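Local coordinates for protein aerobactin synthase IucA (Klebsiella pneumoniae subsp. pneumoniae, PDB 5JM8) that probably catalyses ATP-dependent condensation of citrate with N6-acetyl-N6-hydroxylysine in the assembly of the siderophore aerobactin, as an NRPS-independent siderophore synthetase, at residues A206-P211 with A271-M276; N21-E26 with N544-L549; D123-W128 with D172-F177. One frame throughout, in Å; residues are numbered along the deposited sequence.

How the contacts relate
From the N terminus, helix 14-26 supplies the first half of contact 2, whose other half, 544-549, comes more than 500 residues later; this long closure ties the N-terminal helix to a short helix near the C terminus. Both other contacts nest within it and follow one another in series. Contact 3 comes first, bringing the end of helix 101-124 to the loop between helix 163-169 and strand 177-185. Contact 1 follows, setting the end of helix 198-209 against the turn before strand 275-284. Contacts 1 and 2 lie on opposite sides of the chain's centre, with centres 41 Å apart; contact 3 lies 24 Å from contact 1 and 28 Å from contact 2, centre to centre.

Contact 1: residues A206-P211 with A271-M276; sequences AAENAP and ATSRDM
One direct hydrogen bond crosses between the end of helix 198-209 and the segment 271-276: the backbone N of Arg274 donates to Glu208 OE2 at 3.0 Å. Its N-H···O angle of 140° is bent, and the donor stands 57° out of the carboxylate plane, so OE2 is gripped from above. Glu208 gets there with CG in the crowded position between its backbone N and carbonyl carbon (chi1 68°) and the chain extended beyond. The same oxygen presses on Arg274 CB at 3.2 Å, a tight fit.

Two waters supplement this bond. One donates to Glu208 OE2 at 3.1 Å and to Asp275 OD2 at 2.5 Å, bridging two carboxylates that would otherwise probably repel; salt bridges from Arg201 and Arg204 to Asp275 OD2 probably offset the charge. The second donates to Glu208 O at 2.6 Å and to Asn209 OD1 at 2.7 Å, while accepting from Thr272 OG1 at 2.7 Å.

Residues 271-274 make up most of the connection between the antiparallel strands 267-269 and 275-284, a beta hairpin. At the end of this connection Ser273 OG, anti to its own backbone N, donates to Asp275 O, at the start of the strand, over a very short 2.4 Å, on an in-plane lone pair.

Asn209 OD1 lies against Ser273 CB, while Asn209 ND2 is turned to Phe205 O in the preceding helical turn. The opposite charges of Glu208 and Arg274 lie near each other without forming a salt bridge, Glu208 OE1 and Arg274 NE staying beyond that range, and the buried Arg274 NE has no partner in the model. Toward a second subunit, Arg274 packs on Pro211 of that subunit, and Ala207 on its Ala207.

Contact 2: residues N21-E26 with N544-L549; sequences NSLVRE and NFFCYL
Helix 14-26 meets the short helix 545-549 steeply, the axes of the two segments making 107° and approaching to 10.5 Å, so Glu26 reaches the amides of residues 544-546, while Leu23 and Ser22 meet Phe545. Glu26, extended beyond CG, sends its carboxylate across Phe545 obliquely, its plane 89° from that ring. OE2 uses its syn lone pair to accept from Phe545 N at 2.9 Å, almost straight at 174°. Asn544 N adds a weak bond to the same oxygen at 2.8 Å, and Phe546 N a weak one to OE1 at 3.3 Å.

Glu26 and Phe546 pass antiparallel, which brings OE1 to 3.1 Å from Phe546 CD2. Leu23 and Phe545 instead extend alongside one another: CD1 sits over one face of the Phe545 ring, a CH-pi contact 4.0 Å from the centroid and offset toward the rim. Ser22 OG comes in at the ring's edge, 3.4 Å from Phe545 CB. The two phenylalanines stand edge to face, with Phe545 CD1 above the centre of the Phe546 ring. Phe19 and Phe107 meet Phe545 edge to face as well, and Leu93 of helix 82-96 touches both rings.

The contact thus joins the N-terminal helix to the C-terminal part of the chain, with the side chain of Asn544 about 7 Å from bound ATP. One near-linear and two weak N-H bonds from residues 544-546 meet the carboxylate amid aromatic rings; with the N-terminal end of the short helix they would probably stabilise the ionised form of Glu26.

Contact 3: residues D123-W128 with D172-F177; sequences DARHDW and DFAPHF
Arg125 is the first residue to leave helical geometry after helix 101-124, and its CB points toward the segment 172-177. CG lies anti to the carbonyl carbon and already comes within 3.3 Å of Asp172 O; the side chain of Asp172 lies about 9 Å from bound ATP. The Arg125 chain then bends at chi2 and again at chi3, so CD stays close to Asp172 O, at 3.2 Å, rather than running past it. At NE the path turns back to its own segment: NE donates to the syn lone pair of Asp127 OD1 at 2.9 Å, and NH2 to Asp127 OD2 at 3.1 Å, a side-on, two-nitrogen salt bridge. The type I turn from Arg125 to Trp128 brings Asp127 round for this grip, which fixes the guanidinium's rotation.

NH1 ends the path. It donates to Asp172 O at 2.6 Å and 159°; the acceptor lies in the guanidinium plane, whereas the donor stands 45° above the carbonyl plane. Gln143 O takes another bond from NH1. Over the centre of one guanidinium face sits Ala174 CB, 3.7 Å above the plane.

Beside this, Ala124 CB touches Phe173 CE2 at 3.7 Å, and His126 of a third subunit meets the same ring. The arrangement joins the C-terminal end of helix 101-124 to the loop that leads from helix 163-169 into strand 177-185.

Contact 1: residues A206-P211 with A271-M276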
loop_
_atom_site.group_PDB
_atom_site.type_symbol
_atom_site.label_atom_id
_atom_site.label_comp_id
_atom_site.label_asym_id
_atom_site.label_seq_id
_atom_site.Cartn_x
_atom_site.Cartn_y
_atom_site.Cartn_z
ATOM N N ALA A 206 -20.304 -5.270 -14.109
ATOM C CA ALA A 206 -19.619 -4.916 -15.345
ATOM C C ALA A 206 -18.838 -3.619 -15.185
ATOM O O ALA A 206 -17.773 -3.447 -15.777
ATOM C CB ALA A 206 -20.616 -4.790 -16.479
ATOM N N ALA A 207 -19.372 -2.711 -14.376
ATOM C CA ALA A 207 -18.761 -1.403 -14.182
ATOM C C ALA A 207 -17.456 -1.493 -13.399
ATOM O O ALA A 207 -16.487 -0.812 -13.724
ATOM C CB ALA A 207 -19.729 -0.478 -13.470
ATOM N N GLU A 208 -17.432 -2.335 -12.371
ATOM C CA GLU A 208 -16.267 -2.419 -11.500
ATOM C C GLU A 208 -15.277 -3.497 -11.942
ATOM O O GLU A 208 -14.242 -3.684 -11.301
ATOM C CB GLU A 208 -16.709 -2.671 -10.052
ATOM C CG GLU A 208 -17.322 -4.034 -9.790
ATOM C CD GLU A 208 -17.844 -4.171 -8.370
ATOM O OE1 GLU A 208 -17.866 -3.154 -7.644
ATOM O OE2 GLU A 208 -18.224 -5.297 -7.978
ATOM N N ASN A 209 -15.586 -4.195 -13.035
ATOM C CA ASN A 209 -14.709 -5.248 -13.548
ATOM C C ASN A 209 -14.240 -5.011 -14.979
ATOM O O ASN A 209 -13.098 -5.321 -15.318
ATOM C CB ASN A 209 -15.407 -6.603 -13.469
ATOM C CG ASN A 209 -15.496 -7.123 -12.052
ATOM O OD1 ASN A 209 -14.482 -7.469 -11.446
ATOM N ND2 ASN A 209 -16.707 -7.183 -11.514
ATOM N N ALA A 210 -15.125 -4.478 -15.815
ATOM C CA ALA A 210 -14.777 -4.153 -17.194
ATOM C C ALA A 210 -15.461 -2.860 -17.625
ATOM O O ALA A 210 -16.343 -2.876 -18.484
ATOM C CB ALA A 210 -15.163 -5.288 -18.116
ATOM N N PRO A 211 -15.049 -1.732 -17.028
ATOM C CA PRO A 211 -15.668 -0.427 -17.287
ATOM C C PRO A 211 -15.664 -0.047 -18.763
ATOM O O PRO A 211 -16.588 0.616 -19.230
ATOM C CB PRO A 211 -14.796 0.554 -16.495
ATOM C CG PRO A 211 -13.967 -0.257 -15.593
ATOM C CD PRO A 211 -13.876 -1.632 -16.144
ATOM N N ALA A 271 -9.789 -9.309 -6.429
ATOM C CA ALA A 271 -9.605 -8.589 -5.169
ATOM C C ALA A 271 -10.358 -7.262 -5.128
ATOM O O ALA A 271 -10.752 -6.799 -4.057
ATOM C CB ALA A 271 -8.118 -8.351 -4.920
ATOM N N THR A 272 -10.558 -6.661 -6.297
ATOM C CA THR A 272 -11.208 -5.359 -6.395
ATOM C C THR A 272 -12.703 -5.478 -6.682
ATOM O O THR A 272 -13.416 -4.474 -6.712
ATOM C CB THR A 272 -10.561 -4.504 -7.499
ATOM O OG1 THR A 272 -10.645 -5.196 -8.751
ATOM C CG2 THR A 272 -9.101 -4.233 -7.175
ATOM N N SER A 273 -13.172 -6.704 -6.894
ATOM C CA SER A 273 -14.580 -6.941 -7.186
ATOM C C SER A 273 -15.386 -7.173 -5.916
ATOM O O SER A 273 -15.025 -7.998 -5.075
ATOM C CB SER A 273 -14.740 -8.140 -8.118
ATOM O OG SER A 273 -16.109 -8.469 -8.284
ATOM N N ARG A 274 -16.486 -6.441 -5.797
ATOM C CA ARG A 274 -17.398 -6.584 -4.677
ATOM C C ARG A 274 -18.011 -7.979 -4.659
ATOM O O ARG A 274 -18.464 -8.460 -3.620
ATOM C CB ARG A 274 -18.490 -5.519 -4.763
ATOM C CG ARG A 274 -19.397 -5.431 -3.553
ATOM C CD ARG A 274 -20.254 -4.177 -3.626
ATOM N NE ARG A 274 -19.447 -2.959 -3.648
ATOM C CZ ARG A 274 -18.973 -2.355 -2.562
ATOM N NH1 ARG A 274 -19.220 -2.851 -1.354
ATOM N NH2 ARG A 274 -18.249 -1.251 -2.684
ATOM N N ASP A 275 -18.012 -8.623 -5.825
ATOM C CA ASP A 275 -18.583 -9.954 -5.981
ATOM C C ASP A 275 -17.573 -10.953 -6.532
ATOM O O ASP A 275 -16.762 -10.621 -7.398
ATOM C CB ASP A 275 -19.797 -9.905 -6.912
ATOM C CG ASP A 275 -20.978 -9.188 -6.298
ATOM O OD1 ASP A 275 -21.209 -9.349 -5.082
ATOM O OD2 ASP A 275 -21.676 -8.462 -7.033
ATOM N N MET A 276 -17.625 -12.173 -6.010
ATOM C CA MET A 276 -16.996 -13.311 -6.661
ATOM C C MET A 276 -18.014 -13.886 -7.636
ATOM O O MET A 276 -19.201 -13.564 -7.558
ATOM C CB MET A 276 -16.561 -14.369 -5.648
ATOM C CG MET A 276 -15.515 -13.903 -4.656
ATOM S SD MET A 276 -14.903 -15.276 -3.669
ATOM C CE MET A 276 -14.000 -14.411 -2.386
HETATM O O HOH W 1 -21.062 -6.451 -8.436
HETATM O O HOH W 2 -12.888 -5.589 -10.242
#

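Contact 2: residues N21-E26 with N544-L549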
loop_
_atom_site.group_PDB
_atom_site.type_symbol
_atom_site.label_atom_id
_atom_site.label_comp_id
_atom_site.label_asym_id
_atom_site.label_seq_id
_atom_site.Cartn_x
_atom_site.Cartn_y
_atom_site.Cartn_z
ATOM N N ASN A 21 -3.948 -43.735 0.725
ATOM C CA ASN A 21 -4.659 -43.414 1.966
ATOM C C ASN A 21 -6.166 -43.523 1.785
ATOM O O ASN A 21 -6.880 -43.971 2.684
ATOM C CB ASN A 21 -4.305 -42.008 2.454
ATOM C CG ASN A 21 -2.906 -41.924 3.033
ATOM O OD1 ASN A 21 -2.143 -42.889 2.988
ATOM N ND2 ASN A 21 -2.558 -40.760 3.571
ATOM N N SER A 22 -6.645 -43.101 0.620
ATOM C CA SER A 22 -8.053 -43.241 0.283
ATOM C C SER A 22 -8.447 -44.717 0.319
ATOM O O SER A 22 -9.489 -45.079 0.868
ATOM C CB SER A 22 -8.342 -42.640 -1.095
ATOM O OG SER A 22 -9.727 -42.656 -1.372
ATOM N N LEU A 23 -7.598 -45.564 -0.255
ATOM C CA LEU A 23 -7.833 -47.005 -0.278
ATOM C C LEU A 23 -7.790 -47.620 1.125
ATOM O O LEU A 23 -8.671 -48.393 1.496
ATOM C CB LEU A 23 -6.799 -47.691 -1.176
ATOM C CG LEU A 23 -6.860 -49.220 -1.267
ATOM C CD1 LEU A 23 -8.159 -49.682 -1.910
ATOM C CD2 LEU A 23 -5.662 -49.752 -2.036
ATOM N N VAL A 24 -6.761 -47.276 1.892
ATOM C CA VAL A 24 -6.563 -47.840 3.226
ATOM C C VAL A 24 -7.734 -47.533 4.162
ATOM O O VAL A 24 -8.052 -48.322 5.052
ATOM C CB VAL A 24 -5.251 -47.313 3.853
ATOM C CG1 VAL A 24 -5.179 -47.634 5.343
ATOM C CG2 VAL A 24 -4.053 -47.901 3.133
ATOM N N ARG A 25 -8.365 -46.381 3.968
ATOM C CA ARG A 25 -9.504 -45.992 4.790
ATOM C C ARG A 25 -10.753 -46.808 4.457
ATOM O O ARG A 25 -11.556 -47.110 5.340
ATOM C CB ARG A 25 -9.800 -44.500 4.615
ATOM C CG ARG A 25 -11.114 -44.045 5.245
ATOM C CD ARG A 25 -11.316 -42.551 5.096
ATOM N NE ARG A 25 -10.469 -41.790 6.009
ATOM C CZ ARG A 25 -10.445 -40.463 6.075
ATOM N NH1 ARG A 25 -11.218 -39.742 5.276
ATOM N NH2 ARG A 25 -9.642 -39.857 6.938
ATOM N N GLU A 26 -10.910 -47.163 3.186
ATOM C CA GLU A 26 -12.136 -47.803 2.713
ATOM C C GLU A 26 -12.021 -49.324 2.634
ATOM O O GLU A 26 -12.933 -49.993 2.142
ATOM C CB GLU A 26 -12.519 -47.242 1.342
ATOM C CG GLU A 26 -12.692 -45.731 1.341
ATOM C CD GLU A 26 -13.143 -45.184 0.002
ATOM O OE1 GLU A 26 -13.697 -45.958 -0.805
ATOM O OE2 GLU A 26 -12.941 -43.974 -0.239
ATOM N N ASN A 544 -14.721 -42.118 -1.351
ATOM C CA ASN A 544 -14.460 -41.538 -2.666
ATOM C C ASN A 544 -13.816 -42.523 -3.639
ATOM O O ASN A 544 -13.979 -42.400 -4.853
ATOM C CB ASN A 544 -13.556 -40.311 -2.530
ATOM C CG ASN A 544 -14.238 -39.156 -1.830
ATOM O OD1 ASN A 544 -15.173 -38.558 -2.362
ATOM N ND2 ASN A 544 -13.763 -38.826 -0.636
ATOM N N PHE A 545 -13.085 -43.498 -3.106
ATOM C CA PHE A 545 -12.298 -44.407 -3.934
ATOM C C PHE A 545 -13.191 -45.356 -4.740
ATOM O O PHE A 545 -13.009 -45.502 -5.948
ATOM C CB PHE A 545 -11.321 -45.202 -3.060
ATOM C CG PHE A 545 -10.454 -46.167 -3.827
ATOM C CD1 PHE A 545 -10.957 -47.396 -4.218
ATOM C CD2 PHE A 545 -9.138 -45.861 -4.135
ATOM C CE1 PHE A 545 -10.175 -48.295 -4.915
ATOM C CE2 PHE A 545 -8.349 -46.759 -4.830
ATOM C CZ PHE A 545 -8.868 -47.974 -5.224
ATOM N N PHE A 546 -14.155 -45.995 -4.081
ATOM C CA PHE A 546 -15.037 -46.940 -4.764
ATOM C C PHE A 546 -16.207 -46.208 -5.411
ATOM O O PHE A 546 -16.886 -46.752 -6.282
ATOM C CB PHE A 546 -15.534 -48.013 -3.793
ATOM C CG PHE A 546 -14.446 -48.928 -3.309
ATOM C CD1 PHE A 546 -13.909 -49.892 -4.146
ATOM C CD2 PHE A 546 -13.951 -48.815 -2.022
ATOM C CE1 PHE A 546 -12.902 -50.729 -3.708
ATOM C CE2 PHE A 546 -12.946 -49.647 -1.577
ATOM C CZ PHE A 546 -12.421 -50.608 -2.422
ATOM N N CYS A 547 -16.431 -44.968 -4.990
ATOM C CA CYS A 547 -17.424 -44.114 -5.630
ATOM C C CYS A 547 -16.912 -43.650 -6.988
ATOM O O CYS A 547 -17.673 -43.534 -7.949
ATOM C CB CYS A 547 -17.751 -42.907 -4.751
ATOM S SG CYS A 547 -18.981 -41.783 -5.453
ATOM N N TYR A 548 -15.611 -43.391 -7.057
ATOM C CA TYR A 548 -14.975 -42.896 -8.272
ATOM C C TYR A 548 -14.773 -44.025 -9.277
ATOM O O TYR A 548 -14.789 -43.813 -10.491
ATOM C CB TYR A 548 -13.635 -42.246 -7.925
ATOM C CG TYR A 548 -13.037 -41.415 -9.030
ATOM C CD1 TYR A 548 -13.616 -40.217 -9.401
ATOM C CD2 TYR A 548 -11.887 -41.820 -9.690
ATOM C CE1 TYR A 548 -13.080 -39.447 -10.402
ATOM C CE2 TYR A 548 -11.339 -41.053 -10.695
ATOM C CZ TYR A 548 -11.942 -39.864 -11.044
ATOM O OH TYR A 548 -11.405 -39.090 -12.040
ATOM N N LEU A 549 -14.585 -45.228 -8.750
ATOM C CA LEU A 549 -14.434 -46.431 -9.557
ATOM C C LEU A 549 -15.757 -46.799 -10.232
ATOM O O LEU A 549 -15.770 -47.416 -11.298
ATOM C CB LEU A 549 -13.932 -47.572 -8.672
ATOM C CG LEU A 549 -13.734 -48.972 -9.250
ATOM C CD1 LEU A 549 -12.741 -48.978 -10.401
ATOM C CD2 LEU A 549 -13.263 -49.882 -8.129
#

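Contact 3: residues D123-W128 with D172-F177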
loop_
_atom_site.group_PDB
_atom_site.type_symbol
_atom_site.label_atom_id
_atom_site.label_comp_id
_atom_site.label_asym_id
_atom_site.label_seq_id
_atom_site.Cartn_x
_atom_site.Cartn_y
_atom_site.Cartn_z
ATOM N N ASP A 123 6.528 -29.154 -10.246
ATOM C CA ASP A 123 7.732 -28.716 -10.944
ATOM C C ASP A 123 7.585 -27.295 -11.483
ATOM O O ASP A 123 8.578 -26.636 -11.790
ATOM C CB ASP A 123 8.064 -29.668 -12.095
ATOM C CG ASP A 123 8.526 -31.035 -11.615
ATOM O OD1 ASP A 123 9.092 -31.128 -10.505
ATOM O OD2 ASP A 123 8.327 -32.021 -12.358
ATOM N N ALA A 124 6.345 -26.831 -11.601
ATOM C CA ALA A 124 6.067 -25.497 -12.123
ATOM C C ALA A 124 6.022 -24.438 -11.021
ATOM O O ALA A 124 6.272 -23.260 -11.278
ATOM C CB ALA A 124 4.752 -25.502 -12.888
ATOM N N ARG A 125 5.696 -24.860 -9.801
ATOM C CA ARG A 125 5.494 -23.933 -8.689
ATOM C C ARG A 125 6.698 -23.877 -7.752
ATOM O O ARG A 125 6.659 -24.412 -6.644
ATOM C CB ARG A 125 4.245 -24.328 -7.895
ATOM C CG ARG A 125 2.937 -24.202 -8.674
ATOM C CD ARG A 125 2.594 -22.750 -8.995
ATOM N NE ARG A 125 2.499 -21.935 -7.787
ATOM C CZ ARG A 125 1.410 -21.835 -7.029
ATOM N NH1 ARG A 125 0.303 -22.497 -7.344
ATOM N NH2 ARG A 125 1.429 -21.069 -5.950
ATOM N N HIS A 126 7.760 -23.211 -8.193
ATOM C CA HIS A 126 8.962 -23.066 -7.380
ATOM C C HIS A 126 8.769 -22.002 -6.310
ATOM O O HIS A 126 9.617 -21.822 -5.437
ATOM C CB HIS A 126 10.164 -22.718 -8.257
ATOM C CG HIS A 126 10.544 -23.802 -9.215
ATOM N ND1 HIS A 126 11.554 -24.703 -8.957
ATOM C CD2 HIS A 126 10.046 -24.131 -10.430
ATOM C CE1 HIS A 126 11.663 -25.539 -9.974
ATOM N NE2 HIS A 126 10.761 -25.213 -10.881
ATOM N N ASP A 127 7.648 -21.294 -6.389
ATOM C CA ASP A 127 7.294 -20.297 -5.392
ATOM C C ASP A 127 6.651 -20.925 -4.160
ATOM O O ASP A 127 6.483 -20.254 -3.141
ATOM C CB ASP A 127 6.337 -19.262 -5.990
ATOM C CG ASP A 127 5.090 -19.894 -6.580
ATOM O OD1 ASP A 127 5.214 -20.953 -7.226
ATOM O OD2 ASP A 127 3.986 -19.336 -6.398
ATOM N N TRP A 128 6.300 -22.206 -4.246
ATOM C CA TRP A 128 5.456 -22.818 -3.225
ATOM C C TRP A 128 6.128 -22.840 -1.854
ATOM O O TRP A 128 5.527 -22.431 -0.863
ATOM C CB TRP A 128 5.054 -24.239 -3.623
ATOM C CG TRP A 128 3.931 -24.761 -2.777
ATOM C CD1 TRP A 128 2.598 -24.737 -3.077
ATOM C CD2 TRP A 128 4.040 -25.359 -1.479
ATOM N NE1 TRP A 128 1.874 -25.291 -2.048
ATOM C CE2 TRP A 128 2.735 -25.680 -1.056
ATOM C CE3 TRP A 128 5.115 -25.656 -0.636
ATOM C CZ2 TRP A 128 2.477 -26.284 0.173
ATOM C CZ3 TRP A 128 4.857 -26.258 0.582
ATOM C CH2 TRP A 128 3.549 -26.564 0.975
ATOM N N ASP A 172 -3.758 -24.458 -9.958
ATOM C CA ASP A 172 -2.490 -25.102 -9.631
ATOM C C ASP A 172 -1.276 -24.274 -10.058
ATOM O O ASP A 172 -0.311 -24.148 -9.305
ATOM C CB ASP A 172 -2.431 -26.492 -10.276
ATOM C CG ASP A 172 -3.603 -27.376 -9.876
ATOM O OD1 ASP A 172 -4.762 -26.950 -10.055
ATOM O OD2 ASP A 172 -3.366 -28.496 -9.379
ATOM N N PHE A 173 -1.334 -23.703 -11.260
ATOM C CA PHE A 173 -0.217 -22.934 -11.812
ATOM C C PHE A 173 -0.340 -21.456 -11.453
ATOM O O PHE A 173 0.393 -20.614 -11.976
ATOM C CB PHE A 173 -0.150 -23.107 -13.334
ATOM C CG PHE A 173 0.110 -24.524 -13.773
ATOM C CD1 PHE A 173 -0.888 -25.480 -13.696
ATOM C CD2 PHE A 173 1.348 -24.898 -14.266
ATOM C CE1 PHE A 173 -0.656 -26.782 -14.099
ATOM C CE2 PHE A 173 1.585 -26.197 -14.673
ATOM C CZ PHE A 173 0.582 -27.141 -14.586
ATOM N N ALA A 174 -1.275 -21.159 -10.555
ATOM C CA ALA A 174 -1.516 -19.801 -10.075
ATOM C C ALA A 174 -1.739 -18.802 -11.209
ATOM O O ALA A 174 -1.078 -17.762 -11.260
ATOM C CB ALA A 174 -0.358 -19.348 -9.200
ATOM N N PRO A 175 -2.676 -19.105 -12.121
ATOM C CA PRO A 175 -2.913 -18.201 -13.244
ATOM C C PRO A 175 -3.954 -17.142 -12.934
ATOM O O PRO A 175 -4.566 -17.156 -11.867
ATOM C CB PRO A 175 -3.425 -19.141 -14.327
ATOM C CG PRO A 175 -4.230 -20.132 -13.556
ATOM C CD PRO A 175 -3.521 -20.309 -12.224
ATOM N N HIS A 176 -4.150 -16.230 -13.877
ATOM C CA HIS A 176 -5.252 -15.289 -13.804
ATOM C C HIS A 176 -5.638 -14.860 -15.210
ATOM O O HIS A 176 -4.849 -14.988 -16.148
ATOM C CB HIS A 176 -4.886 -14.081 -12.946
ATOM C CG HIS A 176 -3.699 -13.318 -13.444
ATOM N ND1 HIS A 176 -2.410 -13.601 -13.046
ATOM C CD2 HIS A 176 -3.609 -12.269 -14.294
ATOM C CE1 HIS A 176 -1.577 -12.765 -13.639
ATOM N NE2 HIS A 176 -2.280 -11.946 -14.401
ATOM N N PHE A 177 -6.863 -14.372 -15.359
ATOM C CA PHE A 177 -7.359 -13.965 -16.665
ATOM C C PHE A 177 -8.565 -13.045 -16.533
ATOM O O PHE A 177 -9.319 -13.146 -15.565
ATOM C CB PHE A 177 -7.728 -15.193 -17.497
ATOM C CG PHE A 177 -8.679 -16.128 -16.806
ATOM C CD1 PHE A 177 -10.035 -15.851 -16.766
ATOM C CD2 PHE A 177 -8.218 -17.285 -16.201
ATOM C CE1 PHE A 177 -10.913 -16.705 -16.133
ATOM C CE2 PHE A 177 -9.093 -18.145 -15.566
ATOM C CZ PHE A 177 -10.442 -17.854 -15.531
#